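Local structure of Serine/threonine protein phosphatase Stp1 (Streptococcus agalactiae, 2PK0) at residues N145-K149 against A150-T154; E84-N87 against R88-Y91; S73-R76 against D77-V81; I226-A229 against N230-G234. The protein removes phosphate from phosphoserine and phosphothreonine of proteins, as a PP2C-family phosphatase with magnesium ions bound. All coordinates share one frame; numbering follows the deposited sequence.

Interaction 1 (N145-K149 against A150-T154); sequences NELVK and AGQLT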
loop_
_atom_site.group_PDB
_atom_site.type_symbol
_atom_site.label_atom_id
_atom_site.label_comp_id
_atom_site.label_asym_id
_atom_site.label_seq_id
_atom_site.Cartn_x
_atom_site.Cartn_y
_atom_site.Cartn_z
ATOM N N ASN A 145 -10.226 -13.459 5.840
ATOM C CA ASN A 145 -11.161 -12.918 4.836
ATOM C C ASN A 145 -11.663 -13.964 3.845
ATOM O O ASN A 145 -12.756 -13.820 3.332
ATOM C CB ASN A 145 -10.591 -11.702 4.093
ATOM C CG ASN A 145 -10.563 -10.450 4.953
ATOM O OD1 ASN A 145 -11.199 -10.378 5.999
ATOM N ND2 ASN A 145 -9.816 -9.466 4.521
ATOM N N GLU A 146 -10.870 -15.004 3.586
ATOM C CA GLU A 146 -11.321 -16.122 2.748
ATOM C C GLU A 146 -12.416 -16.929 3.445
ATOM O O GLU A 146 -13.410 -17.323 2.807
ATOM C CB GLU A 146 -10.165 -17.053 2.359
ATOM C CG GLU A 146 -9.224 -16.436 1.359
ATOM C CD GLU A 146 -8.523 -17.452 0.478
ATOM O OE1 GLU A 146 -7.989 -18.465 1.012
ATOM O OE2 GLU A 146 -8.506 -17.218 -0.757
ATOM N N LEU A 147 -12.217 -17.154 4.751
ATOM C CA LEU A 147 -13.189 -17.844 5.590
ATOM C C LEU A 147 -14.529 -17.086 5.660
ATOM O O LEU A 147 -15.596 -17.709 5.684
ATOM C CB LEU A 147 -12.631 -18.093 6.992
ATOM C CG LEU A 147 -11.407 -19.007 7.186
ATOM C CD1 LEU A 147 -10.967 -19.017 8.645
ATOM C CD2 LEU A 147 -11.639 -20.444 6.709
ATOM N N VAL A 148 -14.481 -15.754 5.658
ATOM C CA VAL A 148 -15.709 -14.987 5.671
ATOM C C VAL A 148 -16.435 -15.183 4.349
ATOM O O VAL A 148 -17.596 -15.591 4.331
ATOM C CB VAL A 148 -15.457 -13.481 5.974
ATOM C CG1 VAL A 148 -16.723 -12.645 5.738
ATOM C CG2 VAL A 148 -14.971 -13.300 7.410
ATOM N N LYS A 149 -15.715 -14.958 3.257
ATOM C CA LYS A 149 -16.261 -15.043 1.902
ATOM C C LYS A 149 -16.828 -16.427 1.513
ATOM O O LYS A 149 -17.802 -16.512 0.751
ATOM C CB LYS A 149 -15.230 -14.508 0.876
ATOM C CG LYS A 149 -15.450 -14.953 -0.565
ATOM C CD LYS A 149 -14.749 -14.074 -1.577
ATOM C CE LYS A 149 -14.525 -14.819 -2.908
ATOM N NZ LYS A 149 -13.153 -15.418 -3.002
ATOM N N ALA A 150 -16.261 -17.503 2.057
ATOM C CA ALA A 150 -16.818 -18.853 1.832
ATOM C C ALA A 150 -17.926 -19.196 2.817
ATOM O O ALA A 150 -18.477 -20.286 2.752
ATOM C CB ALA A 150 -15.740 -19.918 1.894
ATOM N N GLY A 151 -18.247 -18.276 3.732
ATOM C CA GLY A 151 -19.325 -18.499 4.690
ATOM C C GLY A 151 -18.940 -19.407 5.835
ATOM O O GLY A 151 -19.732 -20.226 6.272
ATOM N N GLN A 152 -17.728 -19.246 6.342
ATOM C CA GLN A 152 -17.241 -20.046 7.457
ATOM C C GLN A 152 -16.938 -19.207 8.691
ATOM O O GLN A 152 -16.683 -19.744 9.764
ATOM C CB GLN A 152 -16.019 -20.856 7.032
ATOM C CG GLN A 152 -16.430 -22.010 6.153
ATOM C CD GLN A 152 -15.288 -22.715 5.456
ATOM O OE1 GLN A 152 -14.305 -22.105 5.054
ATOM N NE2 GLN A 152 -15.437 -24.017 5.284
ATOM N N LEU A 153 -16.965 -17.891 8.531
ATOM C CA LEU A 153 -16.895 -16.965 9.644
ATOM C C LEU A 153 -17.817 -15.780 9.355
ATOM O O LEU A 153 -18.035 -15.439 8.193
ATOM C CB LEU A 153 -15.465 -16.456 9.836
ATOM C CG LEU A 153 -14.437 -17.308 10.594
ATOM C CD1 LEU A 153 -13.086 -16.587 10.752
ATOM C CD2 LEU A 153 -14.975 -17.744 11.958
ATOM N N THR A 154 -18.352 -15.157 10.401
ATOM C CA THR A 154 -18.934 -13.830 10.264
ATOM C C THR A 154 -17.826 -12.803 10.344
ATOM O O THR A 154 -16.744 -13.070 10.885
ATOM C CB THR A 154 -19.928 -13.498 11.376
ATOM O OG1 THR A 154 -19.230 -13.375 12.622
ATOM C CG2 THR A 154 -21.004 -14.574 11.487
HETATM O O HOH W 1 -19.814 -15.090 5.810
#
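Leu147 on the last helical turn meets both Gln152 and Leu153 of the chain leaving it. Its two methyls divide the work: CD1 lies 3.9 Å from Leu153 CD1, where the two leucines approach at a slant, while CD2 faces the amide oxygen OE1 of Gln152 at 3.6 Å, that side chain crossing the leucine at about a right angle. Leu153 CG stands beside its own backbone N (chi1 -81°), which turns the isobutyl group back over CB of Leu147. Nearer the backbone, Leu153 CB packs on Val148 CG2 at 4.0 Å, and Val148 CA makes a CA-H...O contact with Leu153 O at 3.5 Å. A Schellman motif brings these groups together. Gln152 N donates to Leu147 O over 2.7 Å, nearly along the C=O axis, and Leu153 N adds a weak bond to the same oxygen. Gly151, at positive phi (78°), reverses the chain and gives its N to Val148 O from above the carbonyl plane; a water donates both to that oxygen and to Leu153 O. This surface turn ends helix 143-149. Thr154, N-cap of helix 155-159, forms a capping box: its side chain caps a backbone N of the first turn, and its own N bonds to Glu157 OE1. The linker thus joins two short helices between strands 133-136 and 180-185.

Interaction 2 (E84-N87 against R88-Y91); sequences ETEN and RKIY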
loop_
_atom_site.group_PDB
_atom_site.type_symbol
_atom_site.label_atom_id
_atom_site.label_comp_id
_atom_site.label_asym_id
_atom_site.label_seq_id
_atom_site.Cartn_x
_atom_site.Cartn_y
_atom_site.Cartn_z
ATOM N N GLU A 84 1.755 -8.474 -13.381
ATOM C CA GLU A 84 2.020 -9.852 -13.751
ATOM C C GLU A 84 3.472 -10.094 -14.166
ATOM O O GLU A 84 4.047 -11.134 -13.825
ATOM C CB GLU A 84 1.041 -10.369 -14.806
ATOM C CG GLU A 84 0.966 -11.894 -14.843
ATOM C CD GLU A 84 1.061 -12.522 -13.448
ATOM O OE1 GLU A 84 0.136 -12.320 -12.609
ATOM O OE2 GLU A 84 2.064 -13.226 -13.193
ATOM N N THR A 85 4.080 -9.135 -14.860
ATOM C CA THR A 85 5.458 -9.325 -15.260
ATOM C C THR A 85 6.406 -9.253 -14.058
ATOM O O THR A 85 7.409 -9.959 -14.012
ATOM C CB THR A 85 5.899 -8.363 -16.384
ATOM O OG1 THR A 85 6.092 -7.051 -15.852
ATOM C CG2 THR A 85 4.867 -8.338 -17.532
ATOM N N GLU A 86 6.054 -8.441 -13.067
ATOM C CA GLU A 86 6.831 -8.344 -11.838
ATOM C C GLU A 86 6.645 -9.569 -10.925
ATOM O O GLU A 86 7.592 -10.017 -10.274
ATOM C CB GLU A 86 6.483 -7.045 -11.111
ATOM C CG GLU A 86 7.616 -6.459 -10.318
ATOM C CD GLU A 86 8.763 -5.948 -11.183
ATOM O OE1 GLU A 86 8.542 -5.597 -12.370
ATOM O OE2 GLU A 86 9.897 -5.886 -10.651
ATOM N N ASN A 87 5.425 -10.099 -10.895
ATOM C CA ASN A 87 5.100 -11.339 -10.189
ATOM C C ASN A 87 5.975 -12.519 -10.622
ATOM O O ASN A 87 6.553 -13.222 -9.797
ATOM C CB ASN A 87 3.642 -11.698 -10.437
ATOM C CG ASN A 87 3.223 -12.940 -9.711
ATOM O OD1 ASN A 87 2.653 -13.862 -10.299
ATOM N ND2 ASN A 87 3.494 -12.980 -8.427
ATOM N N ARG A 88 6.088 -12.714 -11.930
ATOM C CA ARG A 88 6.920 -13.781 -12.451
ATOM C C ARG A 88 8.419 -13.426 -12.427
ATOM O O ARG A 88 9.252 -14.318 -12.364
ATOM C CB ARG A 88 6.440 -14.208 -13.840
ATOM C CG ARG A 88 6.653 -13.179 -14.915
ATOM C CD ARG A 88 5.700 -13.353 -16.082
ATOM N NE ARG A 88 5.865 -14.627 -16.769
ATOM C CZ ARG A 88 4.921 -15.559 -16.827
ATOM N NH1 ARG A 88 5.150 -16.691 -17.477
ATOM N NH2 ARG A 88 3.747 -15.347 -16.235
ATOM N N LYS A 89 8.763 -12.138 -12.424
ATOM C CA LYS A 89 10.168 -11.730 -12.298
ATOM C C LYS A 89 10.713 -12.009 -10.888
ATOM O O LYS A 89 11.848 -12.440 -10.726
ATOM C CB LYS A 89 10.338 -10.251 -12.648
ATOM C CG LYS A 89 11.757 -9.814 -12.880
ATOM C CD LYS A 89 11.898 -8.287 -13.036
ATOM C CE LYS A 89 13.405 -7.913 -13.009
ATOM N NZ LYS A 89 13.756 -6.611 -13.701
ATOM N N ILE A 90 9.895 -11.789 -9.871
ATOM C CA ILE A 90 10.319 -12.019 -8.495
ATOM C C ILE A 90 10.244 -13.509 -8.122
ATOM O O ILE A 90 11.054 -14.001 -7.329
ATOM C CB ILE A 90 9.476 -11.146 -7.538
ATOM C CG1 ILE A 90 9.865 -9.696 -7.713
ATOM C CG2 ILE A 90 9.669 -11.498 -6.085
ATOM C CD1 ILE A 90 9.294 -8.867 -6.655
ATOM N N TYR A 91 9.288 -14.233 -8.701
ATOM C CA TYR A 91 9.211 -15.675 -8.472
ATOM C C TYR A 91 10.453 -16.361 -9.021
ATOM O O TYR A 91 11.052 -17.197 -8.357
ATOM C CB TYR A 91 7.977 -16.288 -9.132
ATOM C CG TYR A 91 7.949 -17.798 -9.008
ATOM C CD1 TYR A 91 7.724 -18.399 -7.768
ATOM C CD2 TYR A 91 8.160 -18.625 -10.117
ATOM C CE1 TYR A 91 7.703 -19.773 -7.623
ATOM C CE2 TYR A 91 8.146 -20.007 -9.985
ATOM C CZ TYR A 91 7.918 -20.577 -8.727
ATOM O OH TYR A 91 7.892 -21.951 -8.562
#
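Arg88 lies back over the preceding turn, against Glu84 and Thr85. With CG between its backbone N and carbonyl carbon (chi1 69°), the chain starts across the helix surface, and CG comes to 3.4 Å from Thr85 O. A bend at chi3 then sends the guanidinium toward Glu84, whose OE2 lies at its edge, 4.1 Å from NH2. The carboxylate and guanidinium planes are nearly perpendicular, 83° apart, and the charges stop short of a salt bridge; the other carboxylate oxygen of Glu84, OE1, accepts a bond from Val177 N. Arg88 N itself binds Glu84 O at 3.2 Å. Lys89, one step on, donates its N to Thr85 O and runs fully extended alongside Glu86, so that its CD is 3.9 Å from Glu86 OE2. Its amine goes past this carboxylate to a salt bridge with Asp59 of helix 48-64; the lysine probably eases the closeness of two acidic groups, Glu86 and Asp59. Ile90 sets CG1 over Glu86 O, 3.4 Å away, the same oxygen that receives its N-H, and its buried side chain rests on Ala52 and Thr56 of helix 48-64. Tyr91 N closes the turn on Asn87 O at 3.1 Å. Four successive i to i+4 bonds make this regular alpha-helix; its exposed side carries Arg88 and Thr85, while Glu86 and Ile90 are buried against helix 48-64. The paired long helices form one outer layer of the PP2C alpha-beta-beta-alpha sandwich.

Interaction 3 (S73-R76 against D77-V81); sequences SEIR and DWMLV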
loop_
_atom_site.group_PDB
_atom_site.type_symbol
_atom_site.label_atom_id
_atom_site.label_comp_id
_atom_site.label_asym_id
_atom_site.label_seq_id
_atom_site.Cartn_x
_atom_site.Cartn_y
_atom_site.Cartn_z
ATOM N N SER A 73 -8.268 4.268 -18.064
ATOM C CA SER A 73 -8.371 2.953 -18.663
ATOM C C SER A 73 -7.017 2.478 -19.174
ATOM O O SER A 73 -6.746 1.272 -19.199
ATOM C CB SER A 73 -9.398 2.989 -19.802
ATOM O OG SER A 73 -9.048 3.959 -20.782
ATOM N N GLU A 74 -6.173 3.430 -19.568
ATOM C CA GLU A 74 -4.836 3.133 -20.063
ATOM C C GLU A 74 -3.911 2.790 -18.894
ATOM O O GLU A 74 -3.064 1.878 -18.976
ATOM C CB GLU A 74 -4.275 4.333 -20.828
ATOM C CG GLU A 74 -5.186 4.886 -21.923
ATOM C CD GLU A 74 -4.605 6.118 -22.625
ATOM O OE1 GLU A 74 -4.495 7.204 -21.999
ATOM O OE2 GLU A 74 -4.274 5.999 -23.822
ATOM N N ILE A 75 -4.095 3.530 -17.809
ATOM C CA ILE A 75 -3.364 3.326 -16.578
ATOM C C ILE A 75 -3.756 1.979 -15.962
ATOM O O ILE A 75 -2.894 1.235 -15.461
ATOM C CB ILE A 75 -3.611 4.524 -15.622
ATOM C CG1 ILE A 75 -2.874 5.744 -16.153
ATOM C CG2 ILE A 75 -3.118 4.251 -14.209
ATOM C CD1 ILE A 75 -3.244 6.999 -15.480
ATOM N N ARG A 76 -5.046 1.650 -16.035
ATOM C CA ARG A 76 -5.543 0.340 -15.579
ATOM C C ARG A 76 -4.945 -0.845 -16.365
ATOM O O ARG A 76 -4.529 -1.830 -15.768
ATOM C CB ARG A 76 -7.067 0.279 -15.631
ATOM C CG ARG A 76 -7.627 -0.894 -14.874
ATOM C CD ARG A 76 -9.022 -1.280 -15.317
ATOM N NE ARG A 76 -8.977 -2.072 -16.535
ATOM C CZ ARG A 76 -9.325 -3.353 -16.639
ATOM N NH1 ARG A 76 -9.769 -4.039 -15.591
ATOM N NH2 ARG A 76 -9.234 -3.939 -17.825
ATOM N N ASP A 77 -4.886 -0.733 -17.693
ATOM C CA ASP A 77 -4.234 -1.764 -18.508
ATOM C C ASP A 77 -2.799 -1.924 -18.046
ATOM O O ASP A 77 -2.342 -3.043 -17.857
ATOM C CB ASP A 77 -4.236 -1.415 -20.009
ATOM C CG ASP A 77 -5.605 -1.553 -20.659
ATOM O OD1 ASP A 77 -6.507 -2.220 -20.095
ATOM O OD2 ASP A 77 -5.767 -0.985 -21.761
ATOM N N TRP A 78 -2.116 -0.794 -17.852
ATOM C CA TRP A 78 -0.727 -0.787 -17.420
ATOM C C TRP A 78 -0.502 -1.495 -16.065
ATOM O O TRP A 78 0.486 -2.218 -15.900
ATOM C CB TRP A 78 -0.181 0.644 -17.386
ATOM C CG TRP A 78 1.277 0.733 -17.025
ATOM C CD1 TRP A 78 2.340 0.707 -17.889
ATOM C CD2 TRP A 78 1.837 0.861 -15.704
ATOM N NE1 TRP A 78 3.519 0.796 -17.194
ATOM C CE2 TRP A 78 3.246 0.890 -15.852
ATOM C CE3 TRP A 78 1.289 0.935 -14.411
ATOM C CZ2 TRP A 78 4.116 1.009 -14.750
ATOM C CZ3 TRP A 78 2.159 1.043 -13.313
ATOM C CH2 TRP A 78 3.553 1.087 -13.497
ATOM N N MET A 79 -1.411 -1.289 -15.112
ATOM C CA MET A 79 -1.247 -1.874 -13.793
ATOM C C MET A 79 -1.391 -3.394 -13.837
ATOM O O MET A 79 -0.541 -4.115 -13.334
ATOM C CB MET A 79 -2.224 -1.264 -12.788
ATOM C CG MET A 79 -1.864 0.141 -12.370
ATOM S SD MET A 79 -3.127 0.899 -11.324
ATOM C CE MET A 79 -2.290 2.383 -10.783
ATOM N N LEU A 80 -2.447 -3.874 -14.475
ATOM C CA LEU A 80 -2.703 -5.301 -14.576
ATOM C C LEU A 80 -1.581 -6.046 -15.282
ATOM O O LEU A 80 -1.237 -7.156 -14.889
ATOM C CB LEU A 80 -4.025 -5.543 -15.300
ATOM C CG LEU A 80 -5.274 -5.172 -14.510
ATOM C CD1 LEU A 80 -6.515 -5.355 -15.376
ATOM C CD2 LEU A 80 -5.355 -6.015 -13.252
ATOM N N VAL A 81 -1.007 -5.413 -16.302
ATOM C CA VAL A 81 0.085 -5.992 -17.075
ATOM C C VAL A 81 1.430 -5.999 -16.322
ATOM O O VAL A 81 2.043 -7.057 -16.185
ATOM C CB VAL A 81 0.190 -5.315 -18.457
ATOM C CG1 VAL A 81 1.502 -5.672 -19.165
ATOM C CG2 VAL A 81 -1.027 -5.697 -19.320
#
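Ile75 and Met79, one turn apart on helix 72-96, lie side by side on the face that an alpha-helix of the PP2C sandwich turns to its sheet. Their apolar contact runs from Ile75 CG2 to Met79 CE at 4.0 Å; Met79, extended beyond CG, carries its methyl along the isoleucine. Both side chains reach Ala110 of strand 103-112, and on strand 115-121 Ile75 touches Ile117 and Met79 touches Ala119. Buried Trp78 takes another direction: CG opposite its backbone N (chi1 -177°) swings the indole out toward helix 48-64; there NE1 bonds to Asp63 OD2 and the ring meets Trp64 edge-to-face.

Backbone hydrogen bonds hold the turns together. Asp77 N reaches Ser73 O, Trp78 N reaches Glu74 O, and Met79 N reaches Ile75 O at 2.9 Å, with a second, weak bond to Arg76 O. Leu80 N meets that last oxygen almost straight, at 178° and 3.2 Å.

Charged and mixed contacts lie on the exposed side, around Arg76. Its NH2 and Asp77 OD1 form a long salt bridge of 3.9 Å with planes 65° apart, a loose electrostatic pairing. A bend at chi3 curls the guanidinium over Leu80. The leucine methyl CD1 covers one face of the group near its rim, 3.5 Å from Arg76 NH1 and 3.7 Å from Arg76 CZ.

Interaction 4 (I226-A229 against N230-G234); sequences ITLA and NHRGG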
loop_
_atom_site.group_PDB
_atom_site.type_symbol
_atom_site.label_atom_id
_atom_site.label_comp_id
_atom_site.label_asym_id
_atom_site.label_seq_id
_atom_site.Cartn_x
_atom_site.Cartn_y
_atom_site.Cartn_z
ATOM N N ILE A 226 3.855 7.417 12.774
ATOM C CA ILE A 226 4.802 6.337 13.025
ATOM C C ILE A 226 5.284 6.330 14.475
ATOM O O ILE A 226 5.570 5.262 15.031
ATOM C CB ILE A 226 5.967 6.242 11.962
ATOM C CG1 ILE A 226 7.006 7.335 12.157
ATOM C CG2 ILE A 226 5.424 6.276 10.521
ATOM C CD1 ILE A 226 8.140 6.966 13.063
ATOM N N THR A 227 5.362 7.522 15.077
ATOM C CA THR A 227 5.716 7.679 16.491
ATOM C C THR A 227 4.687 6.957 17.340
ATOM O O THR A 227 5.045 6.132 18.179
ATOM C CB THR A 227 5.766 9.170 16.894
ATOM O OG1 THR A 227 6.786 9.830 16.137
ATOM C CG2 THR A 227 6.066 9.347 18.385
ATOM N N LEU A 228 3.409 7.230 17.073
ATOM C CA LEU A 228 2.310 6.525 17.737
ATOM C C LEU A 228 2.320 5.014 17.495
ATOM O O LEU A 228 2.077 4.245 18.416
ATOM C CB LEU A 228 0.953 7.108 17.319
ATOM C CG LEU A 228 -0.244 6.574 18.106
ATOM C CD1 LEU A 228 -0.030 6.753 19.610
ATOM C CD2 LEU A 228 -1.546 7.214 17.655
ATOM N N ALA A 229 2.629 4.597 16.270
ATOM C CA ALA A 229 2.696 3.182 15.960
ATOM C C ALA A 229 3.828 2.509 16.724
ATOM O O ALA A 229 3.708 1.362 17.151
ATOM C CB ALA A 229 2.827 2.970 14.472
ATOM N N ASN A 230 4.916 3.242 16.918
ATOM C CA ASN A 230 6.018 2.757 17.738
ATOM C C ASN A 230 5.636 2.685 19.217
ATOM O O ASN A 230 5.968 1.691 19.886
ATOM C CB ASN A 230 7.273 3.617 17.523
ATOM C CG ASN A 230 7.979 3.295 16.217
ATOM O OD1 ASN A 230 8.052 2.134 15.830
ATOM N ND2 ASN A 230 8.502 4.313 15.536
ATOM N N HIS A 231 4.927 3.711 19.710
ATOM C CA HIS A 231 4.480 3.749 21.097
ATOM C C HIS A 231 3.541 2.605 21.388
ATOM O O HIS A 231 3.614 2.010 22.444
ATOM C CB HIS A 231 3.780 5.063 21.453
ATOM C CG HIS A 231 4.719 6.172 21.821
ATOM N ND1 HIS A 231 5.704 6.031 22.777
ATOM C CD2 HIS A 231 4.812 7.448 21.375
ATOM C CE1 HIS A 231 6.374 7.165 22.891
ATOM N NE2 HIS A 231 5.854 8.040 22.049
ATOM N N ARG A 232 2.678 2.271 20.440
ATOM C CA ARG A 232 1.810 1.104 20.574
ATOM C C ARG A 232 2.537 -0.229 20.490
ATOM O O ARG A 232 1.954 -1.260 20.799
ATOM C CB ARG A 232 0.715 1.122 19.513
ATOM C CG ARG A 232 -0.220 2.307 19.607
ATOM C CD ARG A 232 -1.030 2.315 20.879
ATOM N NE ARG A 232 -1.901 3.491 20.927
ATOM C CZ ARG A 232 -3.108 3.550 20.364
ATOM N NH1 ARG A 232 -3.831 4.661 20.458
ATOM N NH2 ARG A 232 -3.591 2.495 19.708
ATOM N N GLY A 233 3.794 -0.233 20.059
ATOM C CA GLY A 233 4.564 -1.479 20.055
ATOM C C GLY A 233 5.646 -1.560 18.999
ATOM O O GLY A 233 6.738 -2.111 19.253
ATOM N N GLY A 234 5.341 -1.014 17.820
ATOM C CA GLY A 234 6.268 -1.007 16.689
ATOM C C GLY A 234 6.723 -2.381 16.205
ATOM O O GLY A 234 7.844 -2.524 15.711
#
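Ile226 lies beside Asn230, Thr227 beside His231 and Leu228 beside Arg232, three parallel pairs on the closing turn of helix 218-231, which finishes in a Schellman motif. Ile226 CD1 is 3.6 Å from Asn230 ND2. The amide of Asn230 sits beside its backbone N (chi1 -77°), folded over Ile226 O. Thr227 turns its methyl opposite the backbone N, which brings CG2 to 3.8 Å from His231 CD2; its hydroxyl faces the other way and bonds to Gln223 O. In Arg232 a chi1 of -62° lays CG 3.2 Å from Leu228 O; the bend at chi2 then turns the rest of the chain alongside the leucine, with NE 4.0 Å from Leu228 CD1. Beyond the helix, weak bonds tie Asn230 OD1 to Gln16 N and ND2 to Asp13 OD2, and the Arg232 guanidinium forms a salt bridge with Asp207. Ala229 and Ile226 touch Ile238 of strand 238-245, where the helix packs on one sheet of the PP2C sandwich; magnesium ligand Asp236 follows two residues beyond Gly234. Three regular bonds, among them Asn230 N to Ile226 O at 2.8 Å, lead to the turn. Gly233 leaves the helix at phi 152°, a value that calls for glycine, and Gly234 also has positive phi. Two bonds close the motif: Gly233 N to Asn230 O at 2.9 Å, and Gly234 N to Ala229 O at 3.0 Å.

In the fold
Along the chain the order is interaction 3, interaction 2, interaction 1, interaction 4. Interactions 3 and 2 adjoin on helix 72-96, with centres 16 Å apart, and belong to the helical layer that packs on the sheet holding strands 103-112 and 115-121. Interaction 4 lies on the opposite side of the chain's centre, on helix 218-231 against the other sheet, with centres 33 Å from interaction 2 and 36 Å from interaction 3. Together they mark the two outer layers of the sandwich. Interaction 1 touches none of them; its surface helix pair, about 20 Å from interaction 4 at the nearest atoms, is consistent with the flap subdomain of bacterial PP2C phosphatases.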